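Local coordinates for protein putative alpha-N-acetylgalactosaminidase (Bacillus halodurans C-125, PDB 3CC1) that probably hydrolyses terminal alpha-linked N-acetylgalactosamine residues from glycoconjugates, as a glycoside hydrolase built on a barrel catalytic domain and a beta-sandwich C-terminal domain, at residues T11-W16 with H312-F317; Y77-P82 with Q163-S168; F110-M115 with W176-V181. All coordinates share one frame; numbering follows the deposited sequence.

Contact 1. Residues T11-W16 with H312-F317; sequences TPPMGW and HSPLMF. Unlike the reference sequence in segment 312-317: His312 (reference Arg).
The rings of Trp16 and Phe317 meet at their margins: Trp16 CD1 lies at the edge of the phenyl ring, near its plane, 4.1 Å from Phe317 CD1. The paired register puts both side chains on one face of the sheet; Trp16 CG, anti to the backbone N (chi1 168°), turns the indole beside its own carbonyl carbon, where CD1 meets Phe317. Trp16 CD1 also lies 3.3 Å from Phe317 O, while the indole NE1 is hydrogen-bonded to Gly319 O and the side chain packs on Ile50, Asn34 and Met38. At the other end, the methylene CB of His312 faces Pro12, 4.1 Å from Pro12 CG, and the imidazole turns its ND1 to Asn341 O. Between these ends runs a parallel beta ladder, pairing Met14 with Leu315, Gly15 with Met316 and Trp16 with Phe317. It joins the first strand of the TIM-barrel-like domain to its last, the pairing by which such a barrel closes. Leu315 N donates to Pro13 O, Gly15 N to Leu315 O (2.9 Å) and Phe317 N to Gly15 O. Proline suits position 13: the ladder uses its carbonyl, not an N-H, and its ring gives the Met316 methyl a surface. The selenomethionine Met316 bends at chi2 (-74°) and folds back across Gly15, placing CE 3.6 Å from Pro13 CB and SE 3.8 Å from Gly15 CA. Glycine fits there because a CB would come tightly against the selenium. On the opposite face, Met14 CG and Leu315 CB run alongside each other, and both side chains pack on helix 335-343.

Contact 2. Residues Y77-P82 with Q163-S168; sequences YGRLLP and QSYYNS. With SO4 (sulfate ion), chain D.
Tyr165 and Arg79 reach across a contact that is almost wholly polar, in which each of two side chains finds a backbone carbonyl of the other segment and two waters fill in beside them. Tyr165, with CG anti to the backbone N (chi1 -177°), extends its ring so that OH donates to Gly78 O at 2.7 Å. The hydroxyl stands above the carbonyl plane, whereas Gly78 O and Tyr77 O both lie at the edge of the phenol ring. Gly78 has a positive phi, a conformation glycine adopts easily. In return, Arg79 NH1 donates to Ser168 O at 2.8 Å, again from above the carbonyl plane, and Arg79 CD passes 3.5 Å from Ser168 OG. The long loop after strand 49-52 is thereby tied to helix 162-175, the helix that leads into strand 180-184 of the TIM-barrel-like domain. Arg79 NE forms a salt bridge with Asp75, which steadies the guanidinium from within the loop. An alanine in place of Arg79 would probably leave Ser168 O without this donor and Asp75 without its charged mate. Ser168 OG donates to Tyr165 O one turn back, and water 1 joins it to Tyr77 O. Water 2 donates to Tyr165 OH and accepts from Leu80 N. Near the start of the helix, Ser164 grips a sulfate, probably from the crystallisation liquor, through OG 2.6 Å from O4 and through its backbone N, as does Gly161 N.

Contact 3. Residues F110-M115 with W176-V181; sequences FGIHIM and WGVDFV
Ile112 and Val181 run alongside each other on one face of the sheet, with Ile112 CG1 4.2 Å from Val181 CG2. Beyond them Ile114 CD1 reaches Val181 CG1 at 3.8 Å, and Val178 CG2 touches both Ile112 CD1 and the Phe110 ring, whose CD2 is 4.0 Å away. Branched aliphatic residues suit this layer: they are compact, accept the extended backbone, and pack beneath Phe170 and Tyr173 of helix 162-175. That helix joins the two strands in a beta-alpha-beta crossover of the barrel. The opposite face carries Phe180, which lies so near Gly111 (CB to CA 3.9 Å) that a side chain on the glycine would collide with the ring. Between the layers, Ile112 N donates to Phe180 O at 3.0 Å, and Phe110 O accepts Asp179 N at 2.8 Å, with a weak second bond from Phe180 N. At the polar margin Asp179 has CG anti to its carbonyl carbon (chi1 -52°), which swings the carboxylate back to the start of the neighbouring strand. Its OD2 receives Phe110 N on the anti lone pair at 2.9 Å, almost straight (174°). His104 NE2 also binds OD2, and Arg211 forms a salt bridge with OD1. With three donors around it, the cation Arg211 among them, this carboxylate is likely to stay ionised, and its bond to Phe110 N probably sets the register here.

Contacts 1 and 3 lie on the same parallel sheet, their centres about 15 Å apart. Strands 49-52 and 14-17 continue that sheet from 109-115 towards 315-317, and Pro13 CG packs 4.2 Å from Phe180 CE2 between the two contacts. Contact 2 is farther out, its centre about 27 Å from that of contact 1 and about 13 Å from that of contact 3. Trp176, just beyond helix 162-175, packs against Leu80, Leu81 and Pro82, bringing contacts 2 and 3 together. Along the chain, contact 1 closes a loop enclosing both others, whose segments alternate: 77-82, 110-115, 163-168, 176-181. Contact 1 pairs the first strand with the last, closing the barrel-like domain; contact 3 pairs neighbouring strands within the sheet, and contact 2 ties an outlying loop to the helix between them.

Contact 1. Residues T11-W16 with H312-F317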
ATOM      1  N   THR A  11      15.490  13.673  28.944  1.00 28.20           N
ATOM      2  CA  THR A  11      15.006  12.420  28.454  1.00 27.16           C
ATOM      3  C   THR A  11      13.529  12.560  28.089  1.00 26.27           C
ATOM      4  O   THR A  11      12.931  13.618  28.285  1.00 25.42           O
ATOM      5  CB  THR A  11      15.200  11.332  29.514  1.00 27.24           C
ATOM      6  OG1 THR A  11      14.392  11.651  30.648  1.00 27.52           O
ATOM      7  CG2 THR A  11      16.692  11.214  29.910  1.00 26.98           C
ATOM      8  N   PRO A  12      12.955  11.533  27.471  1.00 26.13           N
ATOM      9  CA  PRO A  12      11.546  11.721  27.024  1.00 26.17           C
ATOM     10  C   PRO A  12      10.638  12.004  28.215  1.00 26.26           C
ATOM     11  O   PRO A  12      10.780  11.371  29.255  1.00 27.13           O
ATOM     12  CB  PRO A  12      11.198  10.391  26.374  1.00 25.91           C
ATOM     13  CG  PRO A  12      12.542   9.815  25.915  1.00 26.43           C
ATOM     14  CD  PRO A  12      13.604  10.363  26.847  1.00 25.94           C
ATOM     15  N   PRO A  13       9.732  12.985  28.084  1.00 26.95           N
ATOM     16  CA  PRO A  13       8.801  13.274  29.182  1.00 25.86           C
ATOM     17  C   PRO A  13       7.964  12.066  29.586  1.00 25.31           C
ATOM     18  O   PRO A  13       7.487  11.304  28.744  1.00 24.60           O
ATOM     19  CB  PRO A  13       7.904  14.387  28.594  1.00 26.87           C
ATOM     20  CG  PRO A  13       8.759  15.056  27.567  1.00 26.36           C
ATOM     21  CD  PRO A  13       9.583  13.944  26.966  1.00 26.76           C
HETATM   22  N   MSE A  14       7.834  11.915  30.892  1.00 24.43           N
HETATM   23  CA  MSE A  14       6.948  10.961  31.522  1.00 23.99           C
HETATM   24  C   MSE A  14       5.982  11.695  32.444  1.00 23.72           C
HETATM   25  O   MSE A  14       6.389  12.508  33.304  1.00 22.38           O
HETATM   26  CB  MSE A  14       7.764   9.946  32.348  1.00 23.95           C
HETATM   27  CG  MSE A  14       8.688   9.044  31.514  1.00 23.93           C
HETATM   28 SE   MSE A  14       9.765   7.910  32.604  0.75 20.98          SE
HETATM   29  CE  MSE A  14       8.371   7.037  33.661  1.00 22.14           C
ATOM     30  N   GLY A  15       4.701  11.405  32.262  1.00 22.27           N
ATOM     31  CA  GLY A  15       3.685  12.068  33.036  1.00 22.21           C
ATOM     32  C   GLY A  15       2.292  11.591  32.763  1.00 22.09           C
ATOM     33  O   GLY A  15       2.089  10.478  32.319  1.00 22.46           O
ATOM     34  N   TRP A  16       1.339  12.446  33.127  1.00 21.43           N
ATOM     35  CA  TRP A  16      -0.081  12.206  33.005  1.00 21.55           C
ATOM     36  C   TRP A  16      -0.660  13.404  32.259  1.00 21.05           C
ATOM     37  O   TRP A  16      -0.251  14.542  32.458  1.00 20.68           O
ATOM     38  CB  TRP A  16      -0.722  12.064  34.400  1.00 21.67           C
ATOM     39  CG  TRP A  16      -2.241  12.096  34.460  1.00 21.39           C
ATOM     40  CD1 TRP A  16      -3.088  11.036  34.335  1.00 21.15           C
ATOM     41  CD2 TRP A  16      -3.086  13.252  34.673  1.00 20.85           C
ATOM     42  NE1 TRP A  16      -4.394  11.461  34.382  1.00 22.37           N
ATOM     43  CE2 TRP A  16      -4.420  12.805  34.635  1.00 22.26           C
ATOM     44  CE3 TRP A  16      -2.841  14.623  34.845  1.00 21.69           C
ATOM     45  CZ2 TRP A  16      -5.494  13.655  34.826  1.00 19.94           C
ATOM     46  CZ3 TRP A  16      -3.932  15.475  35.058  1.00 20.23           C
ATOM     47  CH2 TRP A  16      -5.226  14.984  35.047  1.00 20.63           C
ATOM     48  N   HIS A 312      11.615   5.583  22.159  1.00 24.82           N
ATOM     49  CA  HIS A 312      11.786   6.817  22.961  1.00 23.40           C
ATOM     50  C   HIS A 312      10.592   7.779  22.842  1.00 23.21           C
ATOM     51  O   HIS A 312      10.766   8.981  22.841  1.00 22.78           O
ATOM     52  CB  HIS A 312      13.056   7.567  22.558  1.00 23.99           C
ATOM     53  CG  HIS A 312      14.337   6.897  22.963  1.00 24.03           C
ATOM     54  ND1 HIS A 312      14.579   6.463  24.246  1.00 24.69           N
ATOM     55  CD2 HIS A 312      15.471   6.652  22.265  1.00 22.52           C
ATOM     56  CE1 HIS A 312      15.795   5.959  24.317  1.00 22.79           C
ATOM     57  NE2 HIS A 312      16.366   6.079  23.133  1.00 20.86           N
ATOM     58  N   SER A 313       9.379   7.253  22.759  1.00 22.14           N
ATOM     59  CA  SER A 313       8.218   8.113  22.775  1.00 21.90           C
ATOM     60  C   SER A 313       8.043   8.704  24.197  1.00 22.09           C
ATOM     61  O   SER A 313       8.279   7.993  25.207  1.00 22.20           O
ATOM     62  CB  SER A 313       6.962   7.313  22.388  1.00 21.73           C
ATOM     63  OG  SER A 313       5.793   8.144  22.303  1.00 23.05           O
ATOM     64  N   PRO A 314       7.601   9.969  24.290  1.00 21.92           N
ATOM     65  CA  PRO A 314       7.071  10.377  25.587  1.00 22.04           C
ATOM     66  C   PRO A 314       6.049   9.389  26.084  1.00 21.40           C
ATOM     67  O   PRO A 314       5.361   8.766  25.297  1.00 21.42           O
ATOM     68  CB  PRO A 314       6.405  11.730  25.318  1.00 23.14           C
ATOM     69  CG  PRO A 314       6.950  12.197  24.048  1.00 24.45           C
ATOM     70  CD  PRO A 314       7.462  11.022  23.271  1.00 22.77           C
ATOM     71  N   LEU A 315       5.988   9.243  27.396  1.00 21.45           N
ATOM     72  CA  LEU A 315       5.059   8.350  28.067  1.00 22.18           C
ATOM     73  C   LEU A 315       4.093   9.212  28.859  1.00 22.56           C
ATOM     74  O   LEU A 315       4.407   9.632  29.968  1.00 23.12           O
ATOM     75  CB  LEU A 315       5.814   7.385  29.021  1.00 21.66           C
ATOM     76  CG  LEU A 315       6.833   6.441  28.359  1.00 22.85           C
ATOM     77  CD1 LEU A 315       7.500   5.445  29.408  1.00 20.63           C
ATOM     78  CD2 LEU A 315       6.237   5.675  27.159  1.00 22.10           C
HETATM   79  N   MSE A 316       2.923   9.479  28.285  1.00 22.47           N
HETATM   80  CA  MSE A 316       1.883  10.256  28.956  1.00 22.70           C
HETATM   81  C   MSE A 316       0.658   9.402  29.253  1.00 21.56           C
HETATM   82  O   MSE A 316      -0.137   9.140  28.356  1.00 23.23           O
HETATM   83  CB  MSE A 316       1.470  11.448  28.102  1.00 22.21           C
HETATM   84  CG  MSE A 316       2.553  12.482  27.987  1.00 24.76           C
HETATM   85 SE   MSE A 316       2.796  13.552  29.637  0.75 26.29          SE
HETATM   86  CE  MSE A 316       4.509  13.398  29.368  1.00 17.99           C
ATOM     87  N   PHE A 317       0.468   9.033  30.492  1.00 21.13           N
ATOM     88  CA  PHE A 317      -0.640   8.225  30.901  1.00 20.86           C
ATOM     89  C   PHE A 317      -1.936   8.993  30.833  1.00 21.91           C
ATOM     90  O   PHE A 317      -2.025  10.044  31.367  1.00 20.81           O
ATOM     91  CB  PHE A 317      -0.411   7.743  32.319  1.00 21.56           C
ATOM     92  CG  PHE A 317      -1.390   6.737  32.797  1.00 20.32           C
ATOM     93  CD1 PHE A 317      -2.520   7.105  33.429  1.00 21.84           C
ATOM     94  CD2 PHE A 317      -1.152   5.403  32.659  1.00 22.17           C
ATOM     95  CE1 PHE A 317      -3.388   6.186  33.885  1.00 21.21           C
ATOM     96  CE2 PHE A 317      -2.015   4.480  33.129  1.00 22.10           C
ATOM     97  CZ  PHE A 317      -3.140   4.867  33.729  1.00 22.80           C
TER

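Contact 2. Residues Y77-P82 with Q163-S168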
ATOM      1  N   TYR A  77      -5.246  41.628  27.304  1.00 23.98           N
ATOM      2  CA  TYR A  77      -4.183  41.644  26.274  1.00 23.81           C
ATOM      3  C   TYR A  77      -4.304  40.433  25.358  1.00 23.44           C
ATOM      4  O   TYR A  77      -3.369  40.060  24.677  1.00 23.19           O
ATOM      5  CB  TYR A  77      -2.809  41.670  26.937  1.00 25.00           C
ATOM      6  CG  TYR A  77      -2.709  42.795  27.931  1.00 25.63           C
ATOM      7  CD1 TYR A  77      -2.728  44.111  27.512  1.00 25.10           C
ATOM      8  CD2 TYR A  77      -2.628  42.530  29.295  1.00 28.85           C
ATOM      9  CE1 TYR A  77      -2.673  45.149  28.418  1.00 27.72           C
ATOM     10  CE2 TYR A  77      -2.555  43.567  30.216  1.00 30.22           C
ATOM     11  CZ  TYR A  77      -2.588  44.869  29.759  1.00 28.72           C
ATOM     12  OH  TYR A  77      -2.478  45.870  30.693  1.00 32.99           O
ATOM     13  N   GLY A  78      -5.465  39.795  25.390  1.00 22.35           N
ATOM     14  CA  GLY A  78      -5.762  38.740  24.439  1.00 22.22           C
ATOM     15  C   GLY A  78      -5.138  37.406  24.813  1.00 22.28           C
ATOM     16  O   GLY A  78      -5.009  36.506  23.975  1.00 22.70           O
ATOM     17  N   ARG A  79      -4.793  37.272  26.087  1.00 22.34           N
ATOM     18  CA  ARG A  79      -4.256  36.029  26.641  1.00 21.66           C
ATOM     19  C   ARG A  79      -5.277  35.187  27.389  1.00 22.23           C
ATOM     20  O   ARG A  79      -5.869  35.608  28.388  1.00 22.51           O
ATOM     21  CB  ARG A  79      -3.078  36.346  27.561  1.00 21.65           C
ATOM     22  CG  ARG A  79      -2.041  37.255  26.901  1.00 23.45           C
ATOM     23  CD  ARG A  79      -0.790  37.423  27.740  1.00 24.69           C
ATOM     24  NE  ARG A  79      -1.082  38.124  28.987  1.00 22.90           N
ATOM     25  CZ  ARG A  79      -0.165  38.550  29.846  1.00 24.11           C
ATOM     26  NH1 ARG A  79       1.123  38.356  29.614  1.00 22.44           N
ATOM     27  NH2 ARG A  79      -0.547  39.184  30.941  1.00 25.21           N
ATOM     28  N   LEU A  80      -5.419  33.945  26.939  1.00 22.22           N
ATOM     29  CA  LEU A  80      -6.377  33.032  27.506  1.00 21.86           C
ATOM     30  C   LEU A  80      -5.998  32.657  28.966  1.00 21.10           C
ATOM     31  O   LEU A  80      -4.829  32.566  29.322  1.00 21.33           O
ATOM     32  CB  LEU A  80      -6.551  31.798  26.613  1.00 22.30           C
ATOM     33  CG  LEU A  80      -7.121  31.992  25.208  1.00 23.50           C
ATOM     34  CD1 LEU A  80      -6.887  30.732  24.357  1.00 23.17           C
ATOM     35  CD2 LEU A  80      -8.600  32.356  25.345  1.00 22.68           C
ATOM     36  N   LEU A  81      -7.037  32.513  29.776  1.00 21.00           N
ATOM     37  CA  LEU A  81      -6.955  32.296  31.232  1.00 21.89           C
ATOM     38  C   LEU A  81      -7.773  31.076  31.638  1.00 21.98           C
ATOM     39  O   LEU A  81      -8.686  30.668  30.925  1.00 20.75           O
ATOM     40  CB  LEU A  81      -7.489  33.536  31.987  1.00 21.48           C
ATOM     41  CG  LEU A  81      -6.925  34.931  31.681  1.00 21.93           C
ATOM     42  CD1 LEU A  81      -7.690  36.006  32.515  1.00 16.81           C
ATOM     43  CD2 LEU A  81      -5.441  34.967  31.935  1.00 20.90           C
ATOM     44  N   PRO A  82      -7.424  30.460  32.785  1.00 23.49           N
ATOM     45  CA  PRO A  82      -8.193  29.316  33.293  1.00 23.20           C
ATOM     46  C   PRO A  82      -9.690  29.567  33.577  1.00 23.98           C
ATOM     47  O   PRO A  82     -10.074  30.554  34.153  1.00 24.47           O
ATOM     48  CB  PRO A  82      -7.417  28.905  34.578  1.00 23.14           C
ATOM     49  CG  PRO A  82      -6.093  29.559  34.456  1.00 23.63           C
ATOM     50  CD  PRO A  82      -6.290  30.805  33.664  1.00 23.00           C
ATOM     51  N   GLN A 163       5.605  38.859  17.404  1.00 23.60           N
ATOM     52  CA  GLN A 163       6.556  38.253  18.324  1.00 23.34           C
ATOM     53  C   GLN A 163       6.210  38.695  19.745  1.00 23.36           C
ATOM     54  O   GLN A 163       6.314  37.927  20.700  1.00 23.23           O
ATOM     55  CB  GLN A 163       8.001  38.664  17.986  1.00 24.50           C
ATOM     56  CG  GLN A 163       9.013  38.014  18.915  1.00 25.03           C
ATOM     57  CD  GLN A 163       9.046  36.519  18.755  1.00 25.62           C
ATOM     58  OE1 GLN A 163       9.386  36.016  17.677  1.00 27.44           O
ATOM     59  NE2 GLN A 163       8.708  35.790  19.815  1.00 26.02           N
ATOM     60  N   SER A 164       5.763  39.940  19.869  1.00 23.36           N
ATOM     61  CA  SER A 164       5.405  40.501  21.181  1.00 23.36           C
ATOM     62  C   SER A 164       4.256  39.735  21.805  1.00 22.54           C
ATOM     63  O   SER A 164       4.252  39.452  23.013  1.00 22.28           O
ATOM     64  CB  SER A 164       5.027  41.980  21.085  1.00 23.96           C
ATOM     65  OG  SER A 164       6.158  42.765  20.768  1.00 25.73           O
ATOM     66  N   TYR A 165       3.278  39.395  20.977  1.00 21.87           N
ATOM     67  CA  TYR A 165       2.162  38.571  21.442  1.00 21.28           C
ATOM     68  C   TYR A 165       2.625  37.251  22.017  1.00 21.45           C
ATOM     69  O   TYR A 165       2.269  36.891  23.137  1.00 20.52           O
ATOM     70  CB  TYR A 165       1.131  38.333  20.338  1.00 21.76           C
ATOM     71  CG  TYR A 165      -0.012  37.551  20.875  1.00 19.77           C
ATOM     72  CD1 TYR A 165      -0.859  38.106  21.823  1.00 20.90           C
ATOM     73  CD2 TYR A 165      -0.185  36.225  20.553  1.00 20.15           C
ATOM     74  CE1 TYR A 165      -1.888  37.361  22.407  1.00 21.40           C
ATOM     75  CE2 TYR A 165      -1.229  35.481  21.104  1.00 19.40           C
ATOM     76  CZ  TYR A 165      -2.067  36.031  22.042  1.00 22.36           C
ATOM     77  OH  TYR A 165      -3.121  35.269  22.581  1.00 24.92           O
ATOM     78  N   TYR A 166       3.446  36.531  21.263  1.00 21.62           N
ATOM     79  CA  TYR A 166       3.939  35.239  21.741  1.00 22.65           C
ATOM     80  C   TYR A 166       4.817  35.412  22.977  1.00 21.93           C
ATOM     81  O   TYR A 166       4.749  34.636  23.909  1.00 22.48           O
ATOM     82  CB  TYR A 166       4.614  34.441  20.592  1.00 22.43           C
ATOM     83  CG  TYR A 166       3.606  33.658  19.753  1.00 22.02           C
ATOM     84  CD1 TYR A 166       2.768  32.748  20.343  1.00 23.58           C
ATOM     85  CD2 TYR A 166       3.483  33.847  18.383  1.00 23.34           C
ATOM     86  CE1 TYR A 166       1.868  32.015  19.608  1.00 25.53           C
ATOM     87  CE2 TYR A 166       2.570  33.115  17.627  1.00 22.56           C
ATOM     88  CZ  TYR A 166       1.769  32.203  18.237  1.00 25.61           C
ATOM     89  OH  TYR A 166       0.864  31.457  17.488  1.00 23.84           O
ATOM     90  N   ASN A 167       5.622  36.462  22.999  1.00 23.23           N
ATOM     91  CA  ASN A 167       6.447  36.764  24.164  1.00 22.50           C
ATOM     92  C   ASN A 167       5.581  36.894  25.397  1.00 22.48           C
ATOM     93  O   ASN A 167       5.901  36.344  26.458  1.00 22.38           O
ATOM     94  CB  ASN A 167       7.216  38.083  23.972  1.00 23.15           C
ATOM     95  CG  ASN A 167       8.393  37.941  23.033  1.00 23.21           C
ATOM     96  OD1 ASN A 167       8.748  36.821  22.623  1.00 23.61           O
ATOM     97  ND2 ASN A 167       8.995  39.068  22.669  1.00 22.75           N
ATOM     98  N   SER A 168       4.472  37.615  25.229  1.00 22.40           N
ATOM     99  CA  SER A 168       3.522  37.890  26.316  1.00 22.69           C
ATOM    100  C   SER A 168       2.866  36.615  26.843  1.00 22.76           C
ATOM    101  O   SER A 168       2.552  36.531  28.011  1.00 22.73           O
ATOM    102  CB  SER A 168       2.443  38.915  25.897  1.00 22.74           C
ATOM    103  OG  SER A 168       1.352  38.337  25.171  1.00 23.70           O
TER
HETATM  104  S   SO4 D 434       7.736  42.772  17.537  1.00 39.38           S
HETATM  105  O1  SO4 D 434       8.985  42.057  17.784  1.00 37.90           O
HETATM  106  O2  SO4 D 434       7.351  42.823  16.133  1.00 37.95           O
HETATM  107  O3  SO4 D 434       7.874  44.143  17.974  1.00 42.25           O
HETATM  108  O4  SO4 D 434       6.633  42.193  18.310  1.00 40.22           O
HETATM  109  O   HOH W   1      -0.637  40.322  24.554  1.00 19.80           O
HETATM  110  O   HOH W   2      -3.737  33.007  24.575  1.00 18.03           O

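Contact 3. Residues F110-M115 with W176-V181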
ATOM      1  N   PHE A 110       4.484  20.879  36.070  1.00 21.91           N
ATOM      2  CA  PHE A 110       3.170  21.283  35.574  1.00 22.26           C
ATOM      3  C   PHE A 110       3.240  21.684  34.109  1.00 21.63           C
ATOM      4  O   PHE A 110       4.116  22.429  33.695  1.00 20.69           O
ATOM      5  CB  PHE A 110       2.588  22.460  36.384  1.00 22.34           C
ATOM      6  CG  PHE A 110       1.225  22.934  35.879  1.00 22.15           C
ATOM      7  CD1 PHE A 110       0.139  22.077  35.858  1.00 23.23           C
ATOM      8  CD2 PHE A 110       1.059  24.194  35.374  1.00 23.21           C
ATOM      9  CE1 PHE A 110      -1.091  22.488  35.382  1.00 22.31           C
ATOM     10  CE2 PHE A 110      -0.183  24.631  34.922  1.00 22.74           C
ATOM     11  CZ  PHE A 110      -1.247  23.784  34.914  1.00 23.19           C
ATOM     12  N   GLY A 111       2.340  21.112  33.323  1.00 21.54           N
ATOM     13  CA  GLY A 111       2.296  21.368  31.907  1.00 21.46           C
ATOM     14  C   GLY A 111       0.905  21.728  31.408  1.00 21.50           C
ATOM     15  O   GLY A 111      -0.110  21.379  32.021  1.00 20.94           O
ATOM     16  N   ILE A 112       0.878  22.439  30.280  1.00 21.74           N
ATOM     17  CA  ILE A 112      -0.367  22.778  29.581  1.00 21.87           C
ATOM     18  C   ILE A 112      -0.224  22.560  28.105  1.00 22.91           C
ATOM     19  O   ILE A 112       0.888  22.549  27.567  1.00 22.03           O
ATOM     20  CB  ILE A 112      -0.844  24.273  29.852  1.00 22.67           C
ATOM     21  CG1 ILE A 112       0.156  25.271  29.274  1.00 20.35           C
ATOM     22  CG2 ILE A 112      -1.058  24.512  31.382  1.00 22.54           C
ATOM     23  CD1 ILE A 112      -0.175  26.765  29.541  1.00 18.01           C
ATOM     24  N   HIS A 113      -1.373  22.366  27.442  1.00 23.83           N
ATOM     25  CA  HIS A 113      -1.455  22.463  25.971  1.00 23.10           C
ATOM     26  C   HIS A 113      -2.100  23.750  25.604  1.00 23.06           C
ATOM     27  O   HIS A 113      -3.065  24.167  26.216  1.00 23.34           O
ATOM     28  CB  HIS A 113      -2.293  21.337  25.337  1.00 23.29           C
ATOM     29  CG  HIS A 113      -1.629  19.997  25.302  1.00 24.19           C
ATOM     30  ND1 HIS A 113      -1.837  19.094  24.269  1.00 27.60           N
ATOM     31  CD2 HIS A 113      -0.828  19.371  26.203  1.00 25.05           C
ATOM     32  CE1 HIS A 113      -1.124  18.001  24.514  1.00 28.42           C
ATOM     33  NE2 HIS A 113      -0.514  18.138  25.684  1.00 26.52           N
ATOM     34  N   ILE A 114      -1.544  24.398  24.595  1.00 23.27           N
ATOM     35  CA  ILE A 114      -2.139  25.567  24.019  1.00 22.63           C
ATOM     36  C   ILE A 114      -2.394  25.305  22.526  1.00 23.58           C
ATOM     37  O   ILE A 114      -1.768  24.435  21.928  1.00 23.09           O
ATOM     38  CB  ILE A 114      -1.241  26.803  24.251  1.00 23.24           C
ATOM     39  CG1 ILE A 114       0.026  26.724  23.402  1.00 21.48           C
ATOM     40  CG2 ILE A 114      -0.908  26.941  25.760  1.00 20.82           C
ATOM     41  CD1 ILE A 114       0.933  27.943  23.504  1.00 24.77           C
HETATM   42  N   MSE A 115      -3.319  26.083  21.944  1.00 23.87           N
HETATM   43  CA  MSE A 115      -3.557  26.137  20.520  1.00 23.41           C
HETATM   44  C   MSE A 115      -2.713  27.247  19.903  1.00 23.43           C
HETATM   45  O   MSE A 115      -2.514  28.332  20.484  1.00 24.37           O
HETATM   46  CB  MSE A 115      -5.028  26.451  20.245  1.00 23.41           C
HETATM   47  CG  MSE A 115      -5.977  25.425  20.818  1.00 26.17           C
HETATM   48 SE   MSE A 115      -5.977  23.752  19.826  0.75 22.87          SE
HETATM   49  CE  MSE A 115      -6.419  24.437  18.045  1.00 24.53           C
ATOM     50  N   TRP A 176       2.951  31.865  35.865  1.00 23.13           N
ATOM     51  CA  TRP A 176       2.142  30.782  36.437  1.00 23.08           C
ATOM     52  C   TRP A 176       2.962  29.567  36.908  1.00 23.27           C
ATOM     53  O   TRP A 176       2.419  28.622  37.458  1.00 23.69           O
ATOM     54  CB  TRP A 176       1.087  30.283  35.454  1.00 23.16           C
ATOM     55  CG  TRP A 176       0.045  31.254  35.116  1.00 22.77           C
ATOM     56  CD1 TRP A 176      -0.312  32.343  35.829  1.00 24.96           C
ATOM     57  CD2 TRP A 176      -0.861  31.175  34.011  1.00 23.82           C
ATOM     58  NE1 TRP A 176      -1.351  32.988  35.207  1.00 24.86           N
ATOM     59  CE2 TRP A 176      -1.708  32.286  34.090  1.00 23.10           C
ATOM     60  CE3 TRP A 176      -1.021  30.273  32.958  1.00 24.31           C
ATOM     61  CZ2 TRP A 176      -2.700  32.537  33.147  1.00 25.04           C
ATOM     62  CZ3 TRP A 176      -1.991  30.510  32.036  1.00 25.59           C
ATOM     63  CH2 TRP A 176      -2.821  31.648  32.127  1.00 24.59           C
ATOM     64  N   GLY A 177       4.269  29.588  36.687  1.00 23.59           N
ATOM     65  CA  GLY A 177       5.110  28.459  37.074  1.00 23.75           C
ATOM     66  C   GLY A 177       4.986  27.213  36.210  1.00 23.90           C
ATOM     67  O   GLY A 177       5.223  26.088  36.685  1.00 24.58           O
ATOM     68  N   VAL A 178       4.602  27.413  34.951  1.00 23.57           N
ATOM     69  CA  VAL A 178       4.478  26.344  33.960  1.00 22.74           C
ATOM     70  C   VAL A 178       5.876  25.805  33.605  1.00 23.54           C
ATOM     71  O   VAL A 178       6.831  26.585  33.461  1.00 23.10           O
ATOM     72  CB  VAL A 178       3.743  26.831  32.681  1.00 22.38           C
ATOM     73  CG1 VAL A 178       3.807  25.801  31.576  1.00 19.95           C
ATOM     74  CG2 VAL A 178       2.259  27.204  32.997  1.00 22.51           C
ATOM     75  N   ASP A 179       5.989  24.471  33.471  1.00 22.69           N
ATOM     76  CA  ASP A 179       7.280  23.807  33.164  1.00 23.15           C
ATOM     77  C   ASP A 179       7.351  23.178  31.783  1.00 23.35           C
ATOM     78  O   ASP A 179       8.433  22.857  31.291  1.00 24.21           O
ATOM     79  CB  ASP A 179       7.570  22.718  34.218  1.00 23.13           C
ATOM     80  CG  ASP A 179       7.455  23.254  35.611  1.00 24.09           C
ATOM     81  OD1 ASP A 179       8.178  24.237  35.901  1.00 22.40           O
ATOM     82  OD2 ASP A 179       6.589  22.777  36.377  1.00 23.12           O
ATOM     83  N   PHE A 180       6.182  23.004  31.182  1.00 22.78           N
ATOM     84  CA  PHE A 180       6.012  22.301  29.923  1.00 22.94           C
ATOM     85  C   PHE A 180       4.826  22.912  29.153  1.00 22.45           C
ATOM     86  O   PHE A 180       3.726  23.081  29.690  1.00 21.94           O
ATOM     87  CB  PHE A 180       5.784  20.819  30.251  1.00 23.43           C
ATOM     88  CG  PHE A 180       5.446  19.930  29.084  1.00 23.86           C
ATOM     89  CD1 PHE A 180       4.135  19.784  28.648  1.00 27.28           C
ATOM     90  CD2 PHE A 180       6.404  19.142  28.510  1.00 27.12           C
ATOM     91  CE1 PHE A 180       3.812  18.910  27.590  1.00 27.40           C
ATOM     92  CE2 PHE A 180       6.084  18.277  27.449  1.00 30.48           C
ATOM     93  CZ  PHE A 180       4.782  18.160  27.008  1.00 27.00           C
ATOM     94  N   VAL A 181       5.059  23.226  27.886  1.00 22.78           N
ATOM     95  CA  VAL A 181       4.007  23.707  26.967  1.00 22.54           C
ATOM     96  C   VAL A 181       4.042  22.866  25.660  1.00 24.37           C
ATOM     97  O   VAL A 181       5.093  22.762  24.999  1.00 24.85           O
ATOM     98  CB  VAL A 181       4.144  25.208  26.654  1.00 22.48           C
ATOM     99  CG1 VAL A 181       3.093  25.621  25.632  1.00 22.43           C
ATOM    100  CG2 VAL A 181       4.003  26.068  27.925  1.00 20.65           C
TER